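Local coordinates for protein fatty acyl CoA synthetase FADD13 (FATTY-ACYL-CoA SYNTHETASE) (PDB 3R44) that is a fatty acyl CoA synthetase of Mycobacterium tuberculosis, built as a large AMP-binding domain of the ANL clan followed by a small C-terminal domain, at residues 211-216 / 238-243; 259-264 / 285-290. One frame throughout, in Å; residues are numbered along the deposited sequence.

Contact 1 (211-216 / 238-243)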
loop_
_atom_site.group_PDB
_atom_site.type_symbol
_atom_site.label_atom_id
_atom_site.label_comp_id
_atom_site.label_asym_id
_atom_site.label_seq_id
_atom_site.Cartn_x
_atom_site.Cartn_y
_atom_site.Cartn_z
ATOM N N ARG A 211 -11.100 -6.817 -20.938
ATOM C CA ARG A 211 -11.548 -5.529 -21.467
ATOM C C ARG A 211 -12.175 -4.574 -20.404
ATOM O O ARG A 211 -12.627 -3.494 -20.768
ATOM C CB ARG A 211 -12.480 -5.721 -22.690
ATOM C CG ARG A 211 -11.822 -6.502 -23.826
ATOM C CD ARG A 211 -12.564 -6.567 -25.159
ATOM N NE ARG A 211 -12.434 -5.274 -25.820
ATOM C CZ ARG A 211 -11.665 -5.005 -26.877
ATOM N NH1 ARG A 211 -10.965 -5.961 -27.494
ATOM N NH2 ARG A 211 -11.629 -3.760 -27.345
ATOM N N ASP A 212 -12.159 -4.940 -19.106
ATOM C CA ASP A 212 -12.570 -3.988 -18.068
ATOM C C ASP A 212 -11.655 -2.733 -18.199
ATOM O O ASP A 212 -10.516 -2.786 -18.670
ATOM C CB ASP A 212 -12.423 -4.549 -16.641
ATOM C CG ASP A 212 -13.628 -5.332 -16.151
ATOM O OD1 ASP A 212 -14.741 -5.237 -16.737
ATOM O OD2 ASP A 212 -13.496 -6.071 -15.116
ATOM N N ARG A 213 -12.208 -1.604 -17.776
ATOM C CA ARG A 213 -11.513 -0.336 -17.711
ATOM C C ARG A 213 -11.401 0.080 -16.257
ATOM O O ARG A 213 -12.410 0.146 -15.527
ATOM C CB ARG A 213 -12.268 0.691 -18.549
ATOM C CG ARG A 213 -12.505 0.179 -19.900
ATOM C CD ARG A 213 -13.207 1.088 -20.858
ATOM N NE ARG A 213 -12.540 2.335 -21.238
ATOM C CZ ARG A 213 -11.713 2.470 -22.267
ATOM N NH1 ARG A 213 -11.361 1.409 -22.953
ATOM N NH2 ARG A 213 -11.240 3.672 -22.606
ATOM N N LEU A 214 -10.178 0.351 -15.813
ATOM C CA LEU A 214 -9.894 0.458 -14.392
ATOM C C LEU A 214 -9.267 1.812 -14.088
ATOM O O LEU A 214 -8.192 2.172 -14.616
ATOM C CB LEU A 214 -8.997 -0.723 -13.938
ATOM C CG LEU A 214 -8.764 -0.791 -12.421
ATOM C CD1 LEU A 214 -8.370 -2.211 -12.003
ATOM C CD2 LEU A 214 -7.636 0.176 -12.037
ATOM N N LEU A 215 -9.923 2.568 -13.214
ATOM C CA LEU A 215 -9.438 3.887 -12.800
ATOM C C LEU A 215 -8.420 3.791 -11.679
ATOM O O LEU A 215 -8.692 3.185 -10.603
ATOM C CB LEU A 215 -10.606 4.753 -12.364
ATOM C CG LEU A 215 -10.199 6.094 -11.788
ATOM C CD1 LEU A 215 -9.726 7.013 -12.930
ATOM C CD2 LEU A 215 -11.405 6.676 -10.986
ATOM N N LEU A 216 -7.245 4.330 -11.940
ATOM C CA LEU A 216 -6.149 4.427 -10.969
ATOM C C LEU A 216 -5.911 5.893 -10.629
ATOM O O LEU A 216 -5.319 6.634 -11.420
ATOM C CB LEU A 216 -4.850 3.830 -11.515
ATOM C CG LEU A 216 -3.735 3.745 -10.468
ATOM C CD1 LEU A 216 -4.168 3.111 -9.181
ATOM C CD2 LEU A 216 -2.537 3.021 -11.073
ATOM N N THR A 238 -7.900 -2.061 -19.379
ATOM C CA THR A 238 -7.427 -0.757 -19.779
ATOM C C THR A 238 -7.274 0.094 -18.534
ATOM O O THR A 238 -8.244 0.319 -17.822
ATOM C CB THR A 238 -8.431 -0.095 -20.727
ATOM O OG1 THR A 238 -8.663 -0.931 -21.861
ATOM C CG2 THR A 238 -7.944 1.276 -21.278
ATOM N N LEU A 239 -6.084 0.637 -18.281
ATOM C CA LEU A 239 -5.864 1.576 -17.179
ATOM C C LEU A 239 -6.353 2.954 -17.579
ATOM O O LEU A 239 -5.977 3.442 -18.646
ATOM C CB LEU A 239 -4.388 1.675 -16.839
ATOM C CG LEU A 239 -3.863 0.515 -16.063
ATOM C CD1 LEU A 239 -2.320 0.707 -16.014
ATOM C CD2 LEU A 239 -4.406 0.532 -14.645
ATOM N N ILE A 240 -7.203 3.548 -16.737
ATOM C CA ILE A 240 -7.652 4.906 -16.916
ATOM C C ILE A 240 -6.940 5.693 -15.835
ATOM O O ILE A 240 -7.179 5.501 -14.660
ATOM C CB ILE A 240 -9.182 5.020 -16.804
ATOM C CG1 ILE A 240 -9.876 3.992 -17.728
ATOM C CG2 ILE A 240 -9.628 6.464 -17.060
ATOM C CD1 ILE A 240 -9.564 4.119 -19.225
ATOM N N SER A 241 -6.069 6.596 -16.234
ATOM C CA SER A 241 -5.236 7.272 -15.270
ATOM C C SER A 241 -5.719 8.687 -14.921
ATOM O O SER A 241 -5.981 9.516 -15.821
ATOM C CB SER A 241 -3.797 7.324 -15.790
ATOM O OG SER A 241 -3.009 8.131 -14.954
ATOM N N MET A 242 -5.812 8.948 -13.614
ATOM C CA MET A 242 -6.040 10.281 -13.042
ATOM C C MET A 242 -4.861 10.634 -12.104
ATOM O O MET A 242 -4.895 10.296 -10.954
ATOM C CB MET A 242 -7.395 10.359 -12.279
ATOM C CG MET A 242 -7.820 11.767 -11.996
ATOM S SD MET A 242 -9.360 11.905 -10.979
ATOM C CE MET A 242 -10.194 13.179 -11.806
ATOM N N PRO A 243 -3.791 11.273 -12.621
ATOM C CA PRO A 243 -2.539 11.375 -11.874
ATOM C C PRO A 243 -2.645 12.258 -10.658
ATOM O O PRO A 243 -2.035 11.908 -9.628
ATOM C CB PRO A 243 -1.517 11.910 -12.900
ATOM C CG PRO A 243 -2.173 11.947 -14.155
ATOM C CD PRO A 243 -3.632 11.627 -14.035
HETATM O O HOH W 1 -11.361 -1.786 -22.405
HETATM O O HOH W 2 -2.848 7.398 -12.298
#

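Contact 2 (259-264 / 285-290)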
loop_
_atom_site.group_PDB
_atom_site.type_symbol
_atom_site.label_atom_id
_atom_site.label_comp_id
_atom_site.label_asym_id
_atom_site.label_seq_id
_atom_site.Cartn_x
_atom_site.Cartn_y
_atom_site.Cartn_z
ATOM N N VAL A 259 -15.643 3.536 -17.166
ATOM C CA VAL A 259 -14.886 2.849 -16.156
ATOM C C VAL A 259 -15.748 1.784 -15.451
ATOM O O VAL A 259 -16.907 2.020 -15.064
ATOM C CB VAL A 259 -14.264 3.869 -15.155
ATOM C CG1 VAL A 259 -13.584 3.151 -13.932
ATOM C CG2 VAL A 259 -13.261 4.789 -15.863
ATOM N N CYS A 260 -15.159 0.594 -15.323
ATOM C CA CYS A 260 -15.740 -0.547 -14.631
ATOM C C CYS A 260 -15.353 -0.709 -13.195
ATOM O O CYS A 260 -16.180 -1.195 -12.377
ATOM C CB CYS A 260 -15.395 -1.835 -15.390
ATOM S SG CYS A 260 -15.681 -1.770 -17.140
ATOM N N ILE A 261 -14.093 -0.404 -12.859
ATOM C CA ILE A 261 -13.582 -0.636 -11.543
ATOM C C ILE A 261 -12.742 0.579 -11.214
ATOM O O ILE A 261 -12.098 1.157 -12.104
ATOM C CB ILE A 261 -12.646 -1.872 -11.522
ATOM C CG1 ILE A 261 -13.377 -3.129 -12.019
ATOM C CG2 ILE A 261 -11.991 -2.076 -10.127
ATOM C CD1 ILE A 261 -12.321 -4.237 -12.421
ATOM N N GLY A 262 -12.715 0.970 -9.955
ATOM C CA GLY A 262 -11.851 2.070 -9.545
ATOM C C GLY A 262 -11.052 1.733 -8.314
ATOM O O GLY A 262 -11.592 1.151 -7.384
ATOM N N GLY A 263 -9.794 2.149 -8.266
ATOM C CA GLY A 263 -9.043 2.028 -7.041
ATOM C C GLY A 263 -9.314 3.268 -6.181
ATOM O O GLY A 263 -9.418 4.381 -6.696
ATOM N N ALA A 264 -9.442 3.074 -4.875
ATOM C CA ALA A 264 -9.714 4.155 -3.950
ATOM C C ALA A 264 -9.293 3.866 -2.527
ATOM O O ALA A 264 -8.677 2.838 -2.212
ATOM C CB ALA A 264 -11.227 4.481 -3.992
ATOM N N ASP A 285 -21.752 1.408 -16.350
ATOM C CA ASP A 285 -20.681 0.427 -16.533
ATOM C C ASP A 285 -19.907 0.232 -15.227
ATOM O O ASP A 285 -19.156 -0.741 -15.124
ATOM C CB ASP A 285 -19.667 0.879 -17.606
ATOM C CG ASP A 285 -20.269 0.991 -19.029
ATOM O OD1 ASP A 285 -20.567 -0.050 -19.645
ATOM O OD2 ASP A 285 -20.373 2.121 -19.543
ATOM N N PHE A 286 -20.001 1.164 -14.264
ATOM C CA PHE A 286 -19.122 1.103 -13.084
ATOM C C PHE A 286 -19.653 0.055 -12.091
ATOM O O PHE A 286 -20.831 0.106 -11.686
ATOM C CB PHE A 286 -19.058 2.464 -12.385
ATOM C CG PHE A 286 -17.973 2.530 -11.400
ATOM C CD1 PHE A 286 -16.694 2.852 -11.796
ATOM C CD2 PHE A 286 -18.176 2.083 -10.101
ATOM C CE1 PHE A 286 -15.660 2.858 -10.877
ATOM C CE2 PHE A 286 -17.113 2.016 -9.180
ATOM C CZ PHE A 286 -15.877 2.431 -9.572
ATOM N N ARG A 287 -18.849 -0.921 -11.739
ATOM C CA ARG A 287 -19.310 -1.993 -10.873
ATOM C C ARG A 287 -18.868 -1.852 -9.443
ATOM O O ARG A 287 -19.678 -2.071 -8.561
ATOM C CB ARG A 287 -18.852 -3.368 -11.401
ATOM C CG ARG A 287 -19.229 -3.599 -12.843
ATOM C CD ARG A 287 -19.275 -5.112 -13.209
ATOM N NE ARG A 287 -17.950 -5.732 -13.024
ATOM C CZ ARG A 287 -16.937 -5.689 -13.894
ATOM N NH1 ARG A 287 -17.037 -5.048 -15.057
ATOM N NH2 ARG A 287 -15.793 -6.343 -13.591
ATOM N N TYR A 288 -17.583 -1.592 -9.200
ATOM C CA TYR A 288 -17.097 -1.502 -7.827
ATOM C C TYR A 288 -15.791 -0.740 -7.657
ATOM O O TYR A 288 -14.986 -0.649 -8.562
ATOM C CB TYR A 288 -16.960 -2.937 -7.198
ATOM C CG TYR A 288 -15.984 -3.818 -7.894
ATOM C CD1 TYR A 288 -14.641 -3.846 -7.523
ATOM C CD2 TYR A 288 -16.396 -4.640 -8.924
ATOM C CE1 TYR A 288 -13.790 -4.672 -8.131
ATOM C CE2 TYR A 288 -15.542 -5.472 -9.562
ATOM C CZ TYR A 288 -14.203 -5.473 -9.175
ATOM O OH TYR A 288 -13.246 -6.259 -9.785
ATOM N N PHE A 289 -15.559 -0.277 -6.444
ATOM C CA PHE A 289 -14.286 0.228 -6.062
ATOM C C PHE A 289 -13.511 -0.814 -5.285
ATOM O O PHE A 289 -14.089 -1.618 -4.595
ATOM C CB PHE A 289 -14.451 1.439 -5.155
ATOM C CG PHE A 289 -14.971 2.676 -5.848
ATOM C CD1 PHE A 289 -14.122 3.502 -6.596
ATOM C CD2 PHE A 289 -16.308 2.997 -5.739
ATOM C CE1 PHE A 289 -14.612 4.657 -7.220
ATOM C CE2 PHE A 289 -16.820 4.135 -6.383
ATOM C CZ PHE A 289 -15.962 4.966 -7.110
ATOM N N ILE A 290 -12.190 -0.811 -5.448
ATOM C CA ILE A 290 -11.285 -1.620 -4.639
ATOM C C ILE A 290 -10.669 -0.597 -3.701
ATOM O O ILE A 290 -10.064 0.351 -4.180
ATOM C CB ILE A 290 -10.158 -2.230 -5.451
ATOM C CG1 ILE A 290 -10.731 -3.123 -6.548
ATOM C CG2 ILE A 290 -9.226 -3.068 -4.515
ATOM C CD1 ILE A 290 -9.680 -3.653 -7.549
#

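Contact 1 (211-216 / 238-243)
The guanidinium of R213 has the CG2 methyl of T238 over one face, 3.7 Å above its plane and displaced toward the rim, while CD1 of I240 comes in obliquely, 3.8 Å from NH2. R213 and T238 lie side by side; the arginine chain bends at chi3 (64°), which sets NE, while its guanidinium lies beside T238. A water gathers the polar ends: it accepts from R213 NH1 and donates to T238 OG1 and to R211 O. Beyond the pair, NH2 forms a salt bridge with E257 and a hydrogen bond with Q33, and OG1 is bonded to the carbonyl of Q33; the carboxylate of E257 probably offsets the charge of the buried arginine. Farther on, L215 CD1 packs 4.1 Å from M242 CB. On the other face L214 and L239 run side by side with CD2 to CD2 at 4.2 Å, beneath helix 223-235. A second water joins L216 O to S241 OG, which is also held by E37 and Y35. Five backbone bonds fasten the strands; the straightest, I240 N to L214 O at 2.7 Å and 177°, has its donor 38° above the carbonyl plane. With R213 facing T238 and L215 facing I240 in parallel register, strands 213-216 and 238-241 and the intervening helix 223-235 form a classic beta-alpha-beta unit of the AMP-binding domain.

Contact 2 (259-264 / 285-290)
Strands 261-264 and 288-290 run parallel, their axes 35° apart, with I261 paired to Y288, G262 to F289 and G263 to I290; ahead of them C260 O accepts from R287 N at 2.8 Å and, weakly, from Y288 N. On one face I261 lies beside Y288, pointing the same way. Its CG1 sits over the tyrosine ring in a CH-pi contact, 4.2 Å from the centroid and 26° off the normal, while I261 CG2 approaches the ring at CE1 and I261 CD1 reaches Y288 OH at 3.4 Å. Y288 CG stands between backbone N and carbonyl carbon (chi1 62°); the ring lies against I261, and the hydroxyl is bonded to D207 O. I290 joins this cluster, its CD1 3.8 Å from I261 CG2 and its CG1 at the edge of the tyrosine ring, in plane. On the opposite face two phenylalanines crowd G262. F286 CZ lies over the centre of the F289 ring, 3.4 Å above its plane, and also comes within 3.5 Å of G262 N. V259 lies beside F286, its CG1 touching CE1 at 3.7 Å, whereas A264 CB meets F289 CD1 obliquely. Without a side chain, G262 lets both rings lie close to its backbone; a CB there would press against F289 CD1 and F286 CZ. At the strand entrance R287 NH1 comes within 3.6 Å of C260 CB, and R287 NH2 bridges to D212 and bonds to D207 O. The contact thus sets apolar and aromatic packing on both faces of a hydrogen-bonded backbone, with R287 at one end, where the D212 carboxylate probably offsets its charge against the nearby R209.

How the contacts relate
Contacts 1 and 2 follow one another along the chain, the first closing before the second opens, and their centres are 9 Å apart in the same mixed sheet. Strands 213-216 and 261-264 are neighbours there, giving the parallel order 238-241, 213-216, 261-264, 288-291. Helix 247-256 leads from strand 238-241 to strand 261-264, passing over the intervening strand 213-216. Among the bonds across the seam are a probable hydrogen bond from G263 N to L215 O and, at the strand entrances, the salt bridge D212 OD2 to R287 NH2, 2.8 Å long. Together the two contacts form a continuous four-strand parallel part of the AMP-binding domain.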